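Side-chain contacts in alpha-glucosidase (Pseudoalteromonas sp. K8, PDB 5HQA), which hydrolyses alpha-glucosides as a chloride-activated family 97 glycoside hydrolase with a calcium ion bound at its glycan pocket: residues Ile600-Asp603 with Phe604-Asn607; Asp16-Ser19 with Thr20-Ser24. All coordinates share one frame; numbering follows the deposited sequence.

Interaction 1: Ile600-Asp603 with Phe604-Asn607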
ATOM      1  N   ILE A 600     -17.528   3.803  21.076  1.00 19.23           N
ATOM      2  CA  ILE A 600     -16.077   3.747  21.181  1.00 22.26           C
ATOM      3  C   ILE A 600     -15.671   4.083  22.611  1.00 24.35           C
ATOM      4  O   ILE A 600     -16.096   5.106  23.159  1.00 23.47           O
ATOM      5  CB  ILE A 600     -15.413   4.719  20.182  1.00 25.02           C
ATOM      6  CG1 ILE A 600     -15.583   4.198  18.753  1.00 24.85           C
ATOM      7  CG2 ILE A 600     -13.943   4.930  20.506  1.00 29.23           C
ATOM      8  CD1 ILE A 600     -14.970   2.834  18.530  1.00 25.27           C
ATOM      9  N   SER A 601     -14.856   3.227  23.215  1.00 22.09           N
ATOM     10  CA  SER A 601     -14.200   3.584  24.465  1.00 20.67           C
ATOM     11  C   SER A 601     -12.977   4.443  24.176  1.00 20.68           C
ATOM     12  O   SER A 601     -12.225   4.184  23.231  1.00 20.11           O
ATOM     13  CB  SER A 601     -13.775   2.333  25.233  1.00 19.98           C
ATOM     14  OG  SER A 601     -12.931   2.693  26.312  1.00 22.90           O
ATOM     15  N   LEU A 602     -12.772   5.473  24.995  1.00 20.16           N
ATOM     16  CA  LEU A 602     -11.583   6.304  24.873  1.00 17.88           C
ATOM     17  C   LEU A 602     -10.430   5.790  25.721  1.00 19.73           C
ATOM     18  O   LEU A 602      -9.504   6.553  26.017  1.00 19.86           O
ATOM     19  CB  LEU A 602     -11.905   7.759  25.240  1.00 17.97           C
ATOM     20  CG  LEU A 602     -12.942   8.448  24.343  1.00 18.26           C
ATOM     21  CD1 LEU A 602     -13.098   9.920  24.724  1.00 17.92           C
ATOM     22  CD2 LEU A 602     -12.576   8.308  22.865  1.00 16.58           C
ATOM     23  N   ASP A 603     -10.452   4.512  26.111  1.00 20.64           N
ATOM     24  CA  ASP A 603      -9.406   4.057  27.020  1.00 21.70           C
ATOM     25  C   ASP A 603      -8.048   3.882  26.339  1.00 21.68           C
ATOM     26  O   ASP A 603      -7.083   3.520  27.021  1.00 22.58           O
ATOM     27  CB  ASP A 603      -9.831   2.768  27.737  1.00 22.69           C
ATOM     28  CG  ASP A 603     -10.069   1.592  26.794  1.00 30.11           C
ATOM     29  OD1 ASP A 603      -9.667   1.628  25.612  1.00 32.58           O
ATOM     30  OD2 ASP A 603     -10.665   0.598  27.261  1.00 36.53           O
ATOM     31  N   PHE A 604      -7.927   4.147  25.034  1.00 21.26           N
ATOM     32  CA  PHE A 604      -6.597   4.240  24.441  1.00 19.49           C
ATOM     33  C   PHE A 604      -5.848   5.485  24.902  1.00 20.37           C
ATOM     34  O   PHE A 604      -4.615   5.513  24.832  1.00 21.51           O
ATOM     35  CB  PHE A 604      -6.679   4.214  22.907  1.00 16.85           C
ATOM     36  CG  PHE A 604      -7.563   5.277  22.322  1.00 16.84           C
ATOM     37  CD1 PHE A 604      -7.064   6.542  22.045  1.00 18.07           C
ATOM     38  CD2 PHE A 604      -8.898   5.006  22.033  1.00 17.16           C
ATOM     39  CE1 PHE A 604      -7.881   7.531  21.500  1.00 18.72           C
ATOM     40  CE2 PHE A 604      -9.724   5.990  21.490  1.00 16.91           C
ATOM     41  CZ  PHE A 604      -9.211   7.255  21.216  1.00 17.20           C
ATOM     42  N   LEU A 605      -6.556   6.509  25.377  1.00 18.27           N
ATOM     43  CA  LEU A 605      -5.892   7.720  25.834  1.00 17.70           C
ATOM     44  C   LEU A 605      -5.004   7.417  27.037  1.00 22.40           C
ATOM     45  O   LEU A 605      -5.305   6.543  27.854  1.00 25.41           O
ATOM     46  CB  LEU A 605      -6.924   8.786  26.205  1.00 17.68           C
ATOM     47  CG  LEU A 605      -7.800   9.297  25.067  1.00 17.55           C
ATOM     48  CD1 LEU A 605      -8.858  10.257  25.615  1.00 17.22           C
ATOM     49  CD2 LEU A 605      -6.933   9.970  24.025  1.00 17.67           C
ATOM     50  N   ASP A 606      -3.898   8.156  27.139  1.00 20.62           N
ATOM     51  CA  ASP A 606      -2.962   7.974  28.244  1.00 24.07           C
ATOM     52  C   ASP A 606      -3.666   8.157  29.580  1.00 28.42           C
ATOM     53  O   ASP A 606      -4.392   9.135  29.788  1.00 28.18           O
ATOM     54  CB  ASP A 606      -1.802   8.960  28.124  1.00 24.61           C
ATOM     55  CG  ASP A 606      -1.089   8.847  26.797  1.00 31.71           C
ATOM     56  OD1 ASP A 606      -1.601   9.395  25.798  1.00 25.88           O
ATOM     57  OD2 ASP A 606      -0.026   8.194  26.750  1.00 38.43           O
ATOM     58  N   ASN A 607      -3.453   7.204  30.484  0.51 29.00           N
ATOM     59  CA  ASN A 607      -4.098   7.256  31.787  0.51 32.30           C
ATOM     60  C   ASN A 607      -3.624   8.477  32.562  0.51 31.38           C
ATOM     61  O   ASN A 607      -2.454   8.868  32.485  0.51 30.00           O
ATOM     62  CB  ASN A 607      -3.806   5.976  32.573  0.51 36.38           C
ATOM     63  CG  ASN A 607      -4.434   4.750  31.940  0.51 39.57           C
ATOM     64  OD1 ASN A 607      -5.551   4.805  31.421  0.51 43.01           O
ATOM     65  ND2 ASN A 607      -3.713   3.635  31.972  0.51 42.81           N
TER
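Phe604 and Leu602 carry the apolar part of this local contact. CD2 of Leu602 meets the CZ-CE2 side of the phenyl ring, 3.9 Å from both Phe604 CZ and Phe604 CE2, and the two side chains run at a slant to each other. The Leu602 carbonyl group lies over one ring face, shifted toward the rim, while Ile600 CG2 is near the ring plane, at the edge, 4.5 Å from Phe604 CE2. Phe604 CG stands between its own backbone N and carbonyl carbon (chi1 56°), a torsion that folds the ring back over the chain leading into the turn; Ser601 O then lies 3.5 Å from Phe604 CE2. Beyond the turn, Leu605 CD1 approaches Leu602 CB at 4.0 Å.

The polar contacts fix the backbone beneath these groups. Leu605 N donates to Leu602 O over 3.0 Å with an N-H...O angle of 164°, closing a type I beta turn from Leu602 to Leu605. Just before, Asp603 N donates to Ser601 OG at 3.1 Å, an ST turn overlapping the start of the beta turn.

Replacing Phe604 by an alanine would probably leave Leu602 CD2 and Ile600 CG2 without their aromatic partner and open a gap beside the turn.

Strand 596-601 leads into this turn. Leu602 and Leu605 both pack on Val638 of strand 631-638, whereas Ile600 and Phe604 touch Leu560 of strand 554-563, and the Phe604 ring also meets Trp585 of strand 585-591.

Interaction 2: Asp16-Ser19 with Thr20-Ser24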
ATOM      1  N   ASP A  16       4.831 -34.859   4.502  1.00 17.14           N
ATOM      2  CA  ASP A  16       5.329 -35.414   3.248  1.00 18.20           C
ATOM      3  C   ASP A  16       4.551 -36.656   2.836  1.00 21.09           C
ATOM      4  O   ASP A  16       5.035 -37.440   2.010  1.00 22.19           O
ATOM      5  CB  ASP A  16       6.830 -35.725   3.325  1.00 19.21           C
ATOM      6  CG  ASP A  16       7.181 -36.748   4.405  1.00 23.34           C
ATOM      7  OD1 ASP A  16       6.273 -37.409   4.964  1.00 23.69           O
ATOM      8  OD2 ASP A  16       8.390 -36.893   4.697  1.00 21.42           O
ATOM      9  N   GLU A  17       3.353 -36.847   3.393  1.00 17.46           N
ATOM     10  CA  GLU A  17       2.570 -38.041   3.104  1.00 24.48           C
ATOM     11  C   GLU A  17       1.768 -37.903   1.816  1.00 29.64           C
ATOM     12  O   GLU A  17       1.480 -38.910   1.156  1.00 31.42           O
ATOM     13  CB  GLU A  17       1.658 -38.336   4.291  1.00 31.50           C
ATOM     14  CG  GLU A  17       2.446 -38.592   5.562  1.00 44.73           C
ATOM     15  CD  GLU A  17       1.564 -38.858   6.765  1.00 59.22           C
ATOM     16  OE1 GLU A  17       0.324 -38.742   6.632  1.00 64.32           O
ATOM     17  OE2 GLU A  17       2.113 -39.183   7.844  1.00 63.54           O
ATOM     18  N   GLN A  18       1.406 -36.677   1.449  1.00 33.77           N
ATOM     19  CA  GLN A  18       0.708 -36.415   0.200  1.00 42.33           C
ATOM     20  C   GLN A  18       1.671 -36.602  -0.972  1.00 47.91           C
ATOM     21  O   GLN A  18       2.868 -36.866  -0.795  1.00 45.26           O
ATOM     22  CB  GLN A  18       0.109 -35.004   0.210  1.00 41.40           C
ATOM     23  CG  GLN A  18      -0.618 -34.641   1.506  1.00 42.84           C
ATOM     24  CD  GLN A  18      -1.728 -35.629   1.851  1.00 48.90           C
ATOM     25  OE1 GLN A  18      -2.585 -35.937   1.014  1.00 51.79           O
ATOM     26  NE2 GLN A  18      -1.714 -36.138   3.083  1.00 46.85           N
ATOM     27  N   SER A  19       1.139 -36.459  -2.193  1.00 48.41           N
ATOM     28  CA  SER A  19       1.974 -36.644  -3.375  1.00 48.90           C
ATOM     29  C   SER A  19       3.204 -35.756  -3.301  1.00 40.91           C
ATOM     30  O   SER A  19       4.328 -36.205  -3.567  1.00 38.68           O
ATOM     31  CB  SER A  19       1.169 -36.364  -4.646  1.00 56.05           C
ATOM     32  OG  SER A  19       0.382 -35.195  -4.511  1.00 60.59           O
ATOM     33  N   THR A  20       3.015 -34.498  -2.918  0.97 33.13           N
ATOM     34  CA  THR A  20       4.108 -33.575  -2.677  0.97 30.17           C
ATOM     35  C   THR A  20       4.227 -33.283  -1.186  0.97 24.83           C
ATOM     36  O   THR A  20       3.375 -33.680  -0.380  0.97 20.98           O
ATOM     37  CB  THR A  20       3.930 -32.250  -3.474  0.97 30.50           C
ATOM     38  OG1 THR A  20       2.955 -31.392  -2.868  0.97 27.04           O
ATOM     39  CG2 THR A  20       3.540 -32.503  -4.942  0.97 32.19           C
ATOM     40  N   PRO A  21       5.318 -32.648  -0.777  1.00 21.49           N
ATOM     41  CA  PRO A  21       5.312 -31.917   0.490  1.00 17.76           C
ATOM     42  C   PRO A  21       4.078 -31.024   0.574  1.00 15.90           C
ATOM     43  O   PRO A  21       3.575 -30.535  -0.438  1.00 16.75           O
ATOM     44  CB  PRO A  21       6.592 -31.085   0.407  1.00 20.44           C
ATOM     45  CG  PRO A  21       7.513 -31.936  -0.407  1.00 22.65           C
ATOM     46  CD  PRO A  21       6.671 -32.747  -1.354  1.00 19.45           C
ATOM     47  N   SER A  22       3.579 -30.814   1.787  1.00 15.04           N
ATOM     48  CA  SER A  22       2.370 -30.018   1.937  1.00 13.35           C
ATOM     49  C   SER A  22       2.326 -29.451   3.348  1.00 12.80           C
ATOM     50  O   SER A  22       3.061 -29.889   4.238  1.00 12.81           O
ATOM     51  CB  SER A  22       1.112 -30.856   1.639  1.00 14.55           C
ATOM     52  OG  SER A  22       0.986 -31.917   2.578  1.00 18.31           O
ATOM     53  N   TYR A  23       1.454 -28.462   3.542  1.00 11.84           N
ATOM     54  CA  TYR A  23       1.230 -27.906   4.867  1.00 11.36           C
ATOM     55  C   TYR A  23      -0.268 -27.695   5.058  1.00 13.81           C
ATOM     56  O   TYR A  23      -1.035 -27.615   4.096  1.00 12.32           O
ATOM     57  CB  TYR A  23       2.000 -26.582   5.074  1.00 11.61           C
ATOM     58  CG  TYR A  23       1.371 -25.429   4.335  1.00 11.28           C
ATOM     59  CD1 TYR A  23       1.591 -25.252   2.973  1.00 11.59           C
ATOM     60  CD2 TYR A  23       0.525 -24.543   4.989  1.00 10.24           C
ATOM     61  CE1 TYR A  23       0.987 -24.209   2.282  1.00 10.24           C
ATOM     62  CE2 TYR A  23      -0.081 -23.504   4.311  1.00  9.89           C
ATOM     63  CZ  TYR A  23       0.155 -23.340   2.961  1.00 11.13           C
ATOM     64  OH  TYR A  23      -0.456 -22.307   2.297  1.00 11.07           O
ATOM     65  N   SER A  24      -0.677 -27.632   6.323  1.00 12.63           N
ATOM     66  CA  SER A  24      -2.037 -27.262   6.696  1.00 14.00           C
ATOM     67  C   SER A  24      -1.968 -26.412   7.957  1.00 15.40           C
ATOM     68  O   SER A  24      -0.961 -26.410   8.667  1.00 13.84           O
ATOM     69  CB  SER A  24      -2.929 -28.498   6.918  1.00 13.07           C
ATOM     70  OG  SER A  24      -2.465 -29.250   8.027  1.00 19.17           O
TER
HETATM   71  O   HOH W   1       2.559 -34.042   1.936  1.00 26.83           O
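Gln18 CG is anti to its carbonyl carbon, beside the backbone N (chi1 -46°), which brings Gln18 CG to 3.3 Å from Ser22 OG; the bend at chi2 then carries the amide end away from residues 20-24. Ser22 OG in turn stands between its own N and carbonyl carbon (chi1 63°), on the side facing the loop. Gln18 CB also lies 3.6 Å from Thr20 O, so the aliphatic base of the glutamine borders two polar atoms.

One water bridges the two segments. It accepts from Gln18 N at 2.9 Å, donates to Thr20 O over a short 2.5 Å and is hydrogen-bonded to Ser22 OG at 2.7 Å; these three bonds link the loop backbone to the beginning of the strand. In the conformer described here, Thr20 OG1 donates to Pro21 O over 2.7 Å, tilted 29° from the carbonyl plane. At the loop's start, Asp16 OD2 accepts from Ile54 N.

The segment is the connection of a beta hairpin, with one water bridging it: antiparallel strands 10-15 and 22-27 are joined by residues 16-21, and Ser22 pairs through its backbone with Ser15. The hairpin belongs to the N-terminal family 97 region, of the galactose mutarotase-like clan.

Overall arrangement
From the N terminus, interaction 2 comes first: it closes the loop between strands 10-15 and 22-27 in the N-terminal, mutarotase-like region. The chain then passes through the parallel strands of the TIM-barrel-clan region, which supplies calcium ligands Glu437, Glu455 and Glu461, before interaction 1 turns the chain after strand 596-601 in the C-terminal region. The two follow in series and neither nest nor cross. Interactions 1 and 2 are about 47 Å apart between centres and about 33 Å between nearest atoms, so they do not touch. Residues 16-24 reverse the chain between neighbouring strands of one sheet, whereas residues 600-607 bend it from strand 596-601 on toward strand 611-618, which belongs to another sheet.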